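Local coordinates for protein aac(6')-Ii (Enterococcus faecium, PDB 1N71) that binds coenzyme A and, as an aminoglycoside 6'-N-acetyltransferase of the GNAT superfamily, probably confers antibiotic resistance by moving an acetyl group onto the drug, at residues I3-R8 against V92-K97; D15-L20 against V57-A62. All coordinates share one frame; numbering follows the deposited sequence.

Interaction 1 of 2, residues I3-R8 against V92-K97; sequences ISEFDR and VNYLEK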
loop_
_atom_site.group_PDB
_atom_site.type_symbol
_atom_site.label_atom_id
_atom_site.label_comp_id
_atom_site.label_asym_id
_atom_site.label_seq_id
_atom_site.Cartn_x
_atom_site.Cartn_y
_atom_site.Cartn_z
ATOM N N ILE A 3 25.582 -12.178 0.400
ATOM C CA ILE A 3 24.455 -11.268 0.243
ATOM C C ILE A 3 25.031 -9.879 -0.023
ATOM O O ILE A 3 25.775 -9.346 0.801
ATOM C CB ILE A 3 23.614 -11.194 1.531
ATOM C CG1 ILE A 3 23.149 -12.592 1.938
ATOM C CG2 ILE A 3 22.428 -10.267 1.325
ATOM C CD1 ILE A 3 22.243 -13.257 0.944
ATOM N N SER A 4 24.698 -9.294 -1.168
ATOM C CA SER A 4 25.207 -7.968 -1.498
ATOM C C SER A 4 24.229 -7.214 -2.387
ATOM O O SER A 4 23.213 -7.764 -2.808
ATOM C CB SER A 4 26.551 -8.085 -2.217
ATOM O OG SER A 4 26.382 -8.677 -3.496
ATOM N N GLU A 5 24.537 -5.952 -2.670
ATOM C CA GLU A 5 23.673 -5.149 -3.523
ATOM C C GLU A 5 23.667 -5.778 -4.907
ATOM O O GLU A 5 24.707 -6.197 -5.417
ATOM C CB GLU A 5 24.169 -3.700 -3.603
ATOM C CG GLU A 5 24.285 -3.014 -2.247
ATOM C CD GLU A 5 24.549 -1.521 -2.354
ATOM O OE1 GLU A 5 25.328 -1.106 -3.242
ATOM O OE2 GLU A 5 23.986 -0.763 -1.536
ATOM N N PHE A 6 22.484 -5.853 -5.501
ATOM C CA PHE A 6 22.306 -6.441 -6.822
ATOM C C PHE A 6 22.948 -5.581 -7.914
ATOM O O PHE A 6 22.747 -4.371 -7.955
ATOM C CB PHE A 6 20.805 -6.609 -7.086
ATOM C CG PHE A 6 20.481 -7.314 -8.367
ATOM C CD1 PHE A 6 20.599 -6.661 -9.589
ATOM C CD2 PHE A 6 20.050 -8.637 -8.351
ATOM C CE1 PHE A 6 20.289 -7.316 -10.779
ATOM C CE2 PHE A 6 19.739 -9.301 -9.532
ATOM C CZ PHE A 6 19.858 -8.638 -10.750
ATOM N N ASP A 7 23.726 -6.209 -8.790
ATOM C CA ASP A 7 24.366 -5.486 -9.888
ATOM C C ASP A 7 23.325 -5.255 -10.975
ATOM O O ASP A 7 23.045 -6.140 -11.781
ATOM C CB ASP A 7 25.533 -6.288 -10.466
ATOM C CG ASP A 7 26.249 -5.548 -11.592
ATOM O OD1 ASP A 7 25.578 -5.151 -12.567
ATOM O OD2 ASP A 7 27.481 -5.363 -11.501
ATOM N N ARG A 8 22.756 -4.056 -10.990
ATOM C CA ARG A 8 21.727 -3.689 -11.955
ATOM C C ARG A 8 22.182 -3.755 -13.412
ATOM O O ARG A 8 21.361 -3.663 -14.324
ATOM C CB ARG A 8 21.222 -2.280 -11.639
ATOM C CG ARG A 8 20.604 -2.150 -10.258
ATOM C CD ARG A 8 20.549 -0.703 -9.807
ATOM N NE ARG A 8 19.881 -0.562 -8.517
ATOM C CZ ARG A 8 19.953 0.520 -7.747
ATOM N NH1 ARG A 8 20.673 1.570 -8.131
ATOM N NH2 ARG A 8 19.298 0.556 -6.596
ATOM N N VAL A 92 16.679 -10.010 4.480
ATOM C CA VAL A 92 15.901 -9.006 5.193
ATOM C C VAL A 92 16.803 -8.105 6.029
ATOM O O VAL A 92 16.655 -6.887 6.012
ATOM C CB VAL A 92 14.842 -9.665 6.083
ATOM C CG1 VAL A 92 14.190 -8.629 6.989
ATOM C CG2 VAL A 92 13.792 -10.325 5.199
ATOM N N ASN A 93 17.747 -8.699 6.748
ATOM C CA ASN A 93 18.656 -7.908 7.567
ATOM C C ASN A 93 19.513 -6.971 6.723
ATOM O O ASN A 93 19.802 -5.845 7.139
ATOM C CB ASN A 93 19.544 -8.821 8.417
ATOM C CG ASN A 93 18.769 -9.516 9.521
ATOM O OD1 ASN A 93 17.905 -8.913 10.156
ATOM N ND2 ASN A 93 19.085 -10.777 9.766
ATOM N N TYR A 94 19.914 -7.420 5.536
ATOM C CA TYR A 94 20.728 -6.579 4.667
ATOM C C TYR A 94 19.857 -5.441 4.139
ATOM O O TYR A 94 20.293 -4.299 4.044
ATOM C CB TYR A 94 21.300 -7.398 3.506
ATOM C CG TYR A 94 22.422 -6.714 2.753
ATOM C CD1 TYR A 94 22.157 -5.714 1.822
ATOM C CD2 TYR A 94 23.751 -7.068 2.977
ATOM C CE1 TYR A 94 23.188 -5.083 1.129
ATOM C CE2 TYR A 94 24.791 -6.442 2.291
ATOM C CZ TYR A 94 24.500 -5.451 1.368
ATOM O OH TYR A 94 25.523 -4.833 0.682
ATOM N N LEU A 95 18.613 -5.758 3.795
ATOM C CA LEU A 95 17.709 -4.732 3.303
ATOM C C LEU A 95 17.542 -3.653 4.374
ATOM O O LEU A 95 17.615 -2.461 4.086
ATOM C CB LEU A 95 16.342 -5.339 2.970
ATOM C CG LEU A 95 15.256 -4.319 2.605
ATOM C CD1 LEU A 95 15.595 -3.638 1.287
ATOM C CD2 LEU A 95 13.919 -5.023 2.503
ATOM N N GLU A 96 17.319 -4.082 5.610
ATOM C CA GLU A 96 17.128 -3.140 6.707
ATOM C C GLU A 96 18.312 -2.192 6.874
ATOM O O GLU A 96 18.123 -1.003 7.115
ATOM C CB GLU A 96 16.827 -3.901 7.999
ATOM C CG GLU A 96 15.410 -4.479 7.995
ATOM C CD GLU A 96 15.066 -5.257 9.252
ATOM O OE1 GLU A 96 15.618 -4.944 10.322
ATOM O OE2 GLU A 96 14.224 -6.175 9.171
ATOM N N LYS A 97 19.529 -2.704 6.717
ATOM C CA LYS A 97 20.711 -1.855 6.828
ATOM C C LYS A 97 20.715 -0.816 5.702
ATOM O O LYS A 97 21.008 0.361 5.933
ATOM C CB LYS A 97 21.987 -2.700 6.754
HETATM O O HOH W 1 27.067 -4.634 -1.825
#
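Ile3 and Tyr94 bring strand 2-5 and helix 87-101 together, their CA atoms 7.4 Å apart and the axes of residues 3-5 and 92-97 inclined at 34°, both running roughly the same way. Tyr94 supplies every contact from the helix. Its CG lies anti to the backbone N (chi1 -165°), which carries the ring out from the helix and past Ile3 in the opposite sense, so that Ile3 CG2 comes to rest 3.8 Å from Tyr94 CB. The ring slants across the strand backbone, meeting it obliquely from Ile3 to Glu5: Ile3 O lies 3.4 Å from CE2 of Tyr94, and Ser4 CA approaches CZ. At the far end Glu5 crosses the tyrosine at about a right angle and sets its CG 3.7 Å from Tyr94 OH, its carboxylate plane turned 64° from the ring. Val48 of the neighbouring strand 46-52 touches both Ile3 and Tyr94.

This is a surface contact, placing a helix side chain against the first strand, at an edge of the GNAT sheet within this chain. The direct contacts are van der Waals, and the polar link runs through one water, which accepts from Glu5 N at 3.0 Å and is hydrogen-bonded to Tyr94 OH at 3.0 Å. One solvent molecule thus satisfies the backbone N-H of Glu5 while tethering the phenol to the strand.

Interaction 2 of 2, residues D15-L20 against V57-A62; sequences DQLSDL and VGFIGA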
loop_
_atom_site.group_PDB
_atom_site.type_symbol
_atom_site.label_atom_id
_atom_site.label_comp_id
_atom_site.label_asym_id
_atom_site.label_seq_id
_atom_site.Cartn_x
_atom_site.Cartn_y
_atom_site.Cartn_z
ATOM N N ASP A 15 18.630 -12.139 -15.638
ATOM C CA ASP A 15 17.919 -13.240 -16.278
ATOM C C ASP A 15 17.490 -14.259 -15.234
ATOM O O ASP A 15 16.358 -14.748 -15.255
ATOM C CB ASP A 15 18.804 -13.930 -17.319
ATOM C CG ASP A 15 18.797 -13.218 -18.654
ATOM O OD1 ASP A 15 17.698 -13.034 -19.222
ATOM O OD2 ASP A 15 19.887 -12.845 -19.137
ATOM N N GLN A 16 18.399 -14.577 -14.317
ATOM C CA GLN A 16 18.111 -15.539 -13.266
ATOM C C GLN A 16 16.991 -15.013 -12.375
ATOM O O GLN A 16 16.146 -15.779 -11.911
ATOM C CB GLN A 16 19.365 -15.803 -12.428
ATOM C CG GLN A 16 20.603 -16.145 -13.245
ATOM C CD GLN A 16 21.749 -16.642 -12.383
ATOM O OE1 GLN A 16 22.906 -16.274 -12.593
ATOM N NE2 GLN A 16 21.434 -17.491 -11.414
ATOM N N LEU A 17 16.983 -13.703 -12.143
ATOM C CA LEU A 17 15.946 -13.096 -11.315
ATOM C C LEU A 17 14.599 -13.287 -11.998
ATOM O O LEU A 17 13.610 -13.653 -11.362
ATOM C CB LEU A 17 16.215 -11.602 -11.116
ATOM C CG LEU A 17 15.164 -10.864 -10.279
ATOM C CD1 LEU A 17 15.050 -11.519 -8.915
ATOM C CD2 LEU A 17 15.541 -9.398 -10.139
ATOM N N SER A 18 14.573 -13.042 -13.303
ATOM C CA SER A 18 13.353 -13.196 -14.086
ATOM C C SER A 18 12.813 -14.617 -13.952
ATOM O O SER A 18 11.636 -14.818 -13.659
ATOM C CB SER A 18 13.629 -12.886 -15.557
ATOM O OG SER A 18 12.453 -13.034 -16.331
ATOM N N ASP A 19 13.677 -15.603 -14.167
ATOM C CA ASP A 19 13.262 -16.995 -14.054
ATOM C C ASP A 19 12.728 -17.254 -12.652
ATOM O O ASP A 19 11.600 -17.722 -12.477
ATOM C CB ASP A 19 14.437 -17.935 -14.330
ATOM C CG ASP A 19 14.967 -17.811 -15.745
ATOM O OD1 ASP A 19 14.149 -17.803 -16.687
ATOM O OD2 ASP A 19 16.203 -17.730 -15.915
ATOM N N LEU A 20 13.548 -16.934 -11.655
ATOM C CA LEU A 20 13.183 -17.131 -10.261
ATOM C C LEU A 20 11.803 -16.563 -9.948
ATOM O O LEU A 20 11.032 -17.163 -9.199
ATOM C CB LEU A 20 14.230 -16.482 -9.355
ATOM C CG LEU A 20 14.074 -16.702 -7.851
ATOM C CD1 LEU A 20 14.019 -18.189 -7.546
ATOM C CD2 LEU A 20 15.241 -16.051 -7.128
ATOM N N VAL A 57 20.304 -17.164 -5.849
ATOM C CA VAL A 57 19.414 -18.030 -5.087
ATOM C C VAL A 57 18.363 -17.257 -4.289
ATOM O O VAL A 57 17.444 -17.854 -3.724
ATOM C CB VAL A 57 20.215 -18.926 -4.117
ATOM C CG1 VAL A 57 21.157 -19.843 -4.907
ATOM C CG2 VAL A 57 21.005 -18.064 -3.145
ATOM N N GLY A 58 18.502 -15.936 -4.241
ATOM C CA GLY A 58 17.551 -15.127 -3.501
ATOM C C GLY A 58 17.619 -13.655 -3.859
ATOM O O GLY A 58 18.670 -13.140 -4.248
ATOM N N PHE A 59 16.491 -12.966 -3.733
ATOM C CA PHE A 59 16.440 -11.549 -4.058
ATOM C C PHE A 59 15.420 -10.840 -3.181
ATOM O O PHE A 59 14.377 -11.401 -2.853
ATOM C CB PHE A 59 16.046 -11.354 -5.522
ATOM C CG PHE A 59 15.955 -9.912 -5.941
ATOM C CD1 PHE A 59 17.101 -9.199 -6.287
ATOM C CD2 PHE A 59 14.722 -9.257 -5.972
ATOM C CE1 PHE A 59 17.027 -7.853 -6.660
ATOM C CE2 PHE A 59 14.632 -7.918 -6.341
ATOM C CZ PHE A 59 15.791 -7.209 -6.688
ATOM N N ILE A 60 15.734 -9.606 -2.806
ATOM C CA ILE A 60 14.830 -8.804 -1.994
ATOM C C ILE A 60 14.957 -7.355 -2.444
ATOM O O ILE A 60 16.037 -6.903 -2.828
ATOM C CB ILE A 60 15.157 -8.924 -0.481
ATOM C CG1 ILE A 60 14.037 -8.279 0.344
ATOM C CG2 ILE A 60 16.495 -8.259 -0.172
ATOM C CD1 ILE A 60 14.178 -8.484 1.845
ATOM N N GLY A 61 13.843 -6.632 -2.428
ATOM C CA GLY A 61 13.878 -5.240 -2.834
ATOM C C GLY A 61 13.009 -4.388 -1.931
ATOM O O GLY A 61 12.224 -4.913 -1.140
ATOM N N ALA A 62 13.158 -3.072 -2.033
ATOM C CA ALA A 62 12.351 -2.159 -1.233
ATOM C C ALA A 62 12.024 -0.922 -2.056
ATOM O O ALA A 62 12.870 -0.409 -2.794
ATOM C CB ALA A 62 13.089 -1.769 0.044
#
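Leu17 and Phe59 both carry CG anti to the backbone N (chi1 179° in each), and these torsions send the leucine out from helix 11-24 toward the sheet and the phenylalanine out from strand 55-66 toward the helix until they meet. The setting is the layered alpha/beta fold of the GNAT family, with the helix laid across one side of the central sheet: the axes of residues 15-20 and 57-62 cross almost perpendicularly, at -89°, with a closest approach of 9.4 Å.

Both methyls of Leu17 work on the same aromatic side chain. CD2 sits over one ring face, 3.9 Å from the centroid of Phe59 and only 4° off the ring normal, a CH-pi contact centred on the ring. CD1 reaches back to the root of the side chain, where it packs 3.5 Å from Phe59 CG and equally near its CB. The leucine thus packs along one side of the phenylalanine, from CB to the ring centre. Ala47 and Pro75 touch Phe59 from the strands on either side.

One turn further along the helix, Leu20 leans on the start of the strand segment. It also touches Val77 of strand 70-78, so the helix spans more than one strand, and its side chain lies about 8 Å from the bound coenzyme A. The strand here is irregular: Val57 and Gly58 both face Ala50 in a classic beta bulge. Against this backbone the leucine packs with one methyl, Leu20 CD2 lying 4.4 Å from both Val57 C and Gly58 N.

How the interactions relate
From the N terminus, the chain enters through strand 2-5, turns into helix 11-24, and reaches strand 55-66 by way of helix 33-40 and strand 46-52; there interaction 2 closes a loop of 36 residues. Strand 70-78 follows, and then helix 87-101 returns to the first strand, where interaction 1 closes a longer loop of 83 residues that contains the whole of interaction 2. The two helices pack against strand 55-66 through alternate residues: Phe59 faces helix 11-24, while Ile60 meets Val92 and Leu95 of helix 87-101, and Ala62 meets Leu95. Phe6, in segment 3-8 but outside its contact with the helix, packs on Phe59, CD2 3.6 Å from CE1.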